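Local coordinates for protein tryptophanyl-tRNA synthetase (Cryptosporidium parvum Iowa II, PDB 3HV0) that probably joins L-tryptophan to its cognate tRNA at the expense of ATP, this chain being the C-terminal part that holds the class I catalytic core, at residues A[142-147]-A[360-365]. Residues are numbered along the deposited sequence; the frame is centred on the assembly and turned at random.
Sequences IIACGF and KNHQKN
Ala144 and His362 meet in a CH-pi contact, a small worked example of how a methyl group and an imidazole can join a helix to the end of another. The methyl carbon CB of Ala144 lies over one face of the imidazole, 3.8 Å from the ring centroid and 29° off its normal. It is displaced toward the NE2 side, with CB 3.5 Å from NE2 of His362. With CG anti to the backbone N (chi1 -180°), the ring reaches from helix 344-367 to the methyl.

Apolar packing continues one turn further along, where CB of Asn365 comes within 4.0 Å of CB of Ala144; the CA atoms of Ala144 and Asn365, 5.0 Å apart, are the closest CA pair of the two segments. Ile369, in the loop after helix 344-367, also touches Ala144.

Between the two segments the only hydrogen bond is weak: ND2 of Asn365 gives it to the backbone O of Ala144, 3.3 Å long and bent to 135° at the hydrogen. Lys364, in turn, steadies the amide from within its own helix: NZ bonds to OD1 of Asn365 at 3.1 Å, from above the carbonyl plane, and to the backbone O of Asn361 at 3.2 Å, in plane and on a lone pair. NE2 of His362 hydrogen-bonds to the backbone O of Asp141, one residue before Ile142, which ties the same two helices and probably fixes the turn of the ring, while the methyl covers one face.

Ala144 belongs to a type I turn from Ile143 to Gly146, in which Gly146 takes positive phi as the chain leaves helix 128-143. Helix 344-367 thus docks on the C-terminal end of helix 128-143, the second of two helices between parallel strands 110-114 and 152-156 of the class I synthetase Rossmann fold.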
loop_
_atom_site.group_PDB
_atom_site.type_symbol
_atom_site.label_atom_id
_atom_site.label_comp_id
_atom_site.label_asym_id
_atom_site.label_seq_id
_atom_site.Cartn_x
_atom_site.Cartn_y
_atom_site.Cartn_z
ATOM N N ILE A 142 -5.826 -22.610 -10.297
ATOM C CA ILE A 142 -6.195 -21.634 -11.318
ATOM C C ILE A 142 -5.588 -22.040 -12.657
ATOM O O ILE A 142 -6.300 -22.093 -13.664
ATOM C CB ILE A 142 -5.829 -20.198 -10.916
ATOM C CG1 ILE A 142 -6.777 -19.733 -9.810
ATOM C CG2 ILE A 142 -5.921 -19.243 -12.120
ATOM C CD1 ILE A 142 -6.376 -18.464 -9.116
ATOM N N ILE A 143 -4.302 -22.380 -12.657
ATOM C CA ILE A 143 -3.609 -22.808 -13.889
ATOM C C ILE A 143 -4.200 -24.111 -14.439
ATOM O O ILE A 143 -4.224 -24.335 -15.658
ATOM C CB ILE A 143 -2.092 -22.970 -13.658
ATOM C CG1 ILE A 143 -1.455 -21.609 -13.361
ATOM C CG2 ILE A 143 -1.405 -23.604 -14.864
ATOM C CD1 ILE A 143 -0.155 -21.700 -12.615
ATOM N N ALA A 144 -4.697 -24.953 -13.536
ATOM C CA ALA A 144 -5.337 -26.218 -13.926
ATOM C C ALA A 144 -6.605 -26.051 -14.782
ATOM O O ALA A 144 -7.108 -27.027 -15.295
ATOM C CB ALA A 144 -5.640 -27.074 -12.681
ATOM N N CYS A 145 -7.123 -24.832 -14.920
ATOM C CA CYS A 145 -8.264 -24.563 -15.805
ATOM C C CYS A 145 -7.875 -24.449 -17.289
ATOM O O CYS A 145 -8.737 -24.280 -18.161
ATOM C CB CYS A 145 -8.974 -23.274 -15.373
ATOM S SG CYS A 145 -9.671 -23.238 -13.637
ATOM N N GLY A 146 -6.579 -24.505 -17.578
ATOM C CA GLY A 146 -6.091 -24.531 -18.957
ATOM C C GLY A 146 -5.847 -23.184 -19.608
ATOM O O GLY A 146 -5.951 -23.059 -20.828
ATOM N N PHE A 147 -5.498 -22.176 -18.810
ATOM C CA PHE A 147 -5.138 -20.869 -19.346
ATOM C C PHE A 147 -3.829 -20.967 -20.116
ATOM O O PHE A 147 -2.987 -21.805 -19.805
ATOM C CB PHE A 147 -4.969 -19.843 -18.241
ATOM C CG PHE A 147 -6.234 -19.526 -17.506
ATOM C CD1 PHE A 147 -6.411 -19.937 -16.189
ATOM C CD2 PHE A 147 -7.239 -18.800 -18.114
ATOM C CE1 PHE A 147 -7.586 -19.642 -15.498
ATOM C CE2 PHE A 147 -8.414 -18.503 -17.436
ATOM C CZ PHE A 147 -8.580 -18.928 -16.109
ATOM N N LYS A 360 -12.060 -34.674 -11.093
ATOM C CA LYS A 360 -10.981 -35.587 -11.487
ATOM C C LYS A 360 -10.160 -35.015 -12.640
ATOM O O LYS A 360 -8.928 -35.124 -12.665
ATOM C CB LYS A 360 -11.549 -36.949 -11.881
ATOM N N ASN A 361 -10.853 -34.418 -13.597
ATOM C CA ASN A 361 -10.204 -33.746 -14.723
ATOM C C ASN A 361 -9.380 -32.530 -14.270
ATOM O O ASN A 361 -8.307 -32.261 -14.808
ATOM C CB ASN A 361 -11.259 -33.309 -15.742
ATOM C CG ASN A 361 -10.680 -33.064 -17.124
ATOM O OD1 ASN A 361 -9.983 -32.077 -17.362
ATOM N ND2 ASN A 361 -10.995 -33.950 -18.049
ATOM N N HIS A 362 -9.888 -31.804 -13.281
ATOM C CA HIS A 362 -9.142 -30.719 -12.676
ATOM C C HIS A 362 -7.935 -31.244 -11.884
ATOM O O HIS A 362 -6.862 -30.655 -11.938
ATOM C CB HIS A 362 -10.057 -29.849 -11.785
ATOM C CG HIS A 362 -9.349 -28.703 -11.138
ATOM N ND1 HIS A 362 -8.699 -28.820 -9.927
ATOM C CD2 HIS A 362 -9.141 -27.431 -11.556
ATOM C CE1 HIS A 362 -8.131 -27.668 -9.618
ATOM N NE2 HIS A 362 -8.397 -26.805 -10.584
ATOM N N GLN A 363 -8.105 -32.350 -11.163
ATOM C CA GLN A 363 -7.045 -32.860 -10.288
ATOM C C GLN A 363 -5.830 -33.398 -11.045
ATOM O O GLN A 363 -4.704 -33.225 -10.571
ATOM C CB GLN A 363 -7.588 -33.910 -9.324
ATOM C CG GLN A 363 -8.292 -33.300 -8.123
ATOM C CD GLN A 363 -9.373 -34.203 -7.524
ATOM O OE1 GLN A 363 -9.768 -34.043 -6.363
ATOM N NE2 GLN A 363 -9.868 -35.136 -8.323
ATOM N N LYS A 364 -6.052 -34.026 -12.204
ATOM C CA LYS A 364 -4.944 -34.466 -13.058
ATOM C C LYS A 364 -4.235 -33.291 -13.732
ATOM O O LYS A 364 -3.018 -33.277 -13.821
ATOM C CB LYS A 364 -5.381 -35.502 -14.107
ATOM C CG LYS A 364 -6.305 -34.975 -15.207
ATOM C CD LYS A 364 -6.120 -35.705 -16.546
ATOM C CE LYS A 364 -6.398 -34.744 -17.724
ATOM N NZ LYS A 364 -7.544 -33.802 -17.483
ATOM N N ASN A 365 -4.992 -32.295 -14.184
ATOM C CA ASN A 365 -4.404 -31.066 -14.730
ATOM C C ASN A 365 -3.557 -30.344 -13.689
ATOM O O ASN A 365 -2.567 -29.703 -14.025
ATOM C CB ASN A 365 -5.479 -30.102 -15.221
ATOM C CG ASN A 365 -6.137 -30.548 -16.504
ATOM O OD1 ASN A 365 -5.602 -31.361 -17.252
ATOM N ND2 ASN A 365 -7.316 -30.006 -16.770
#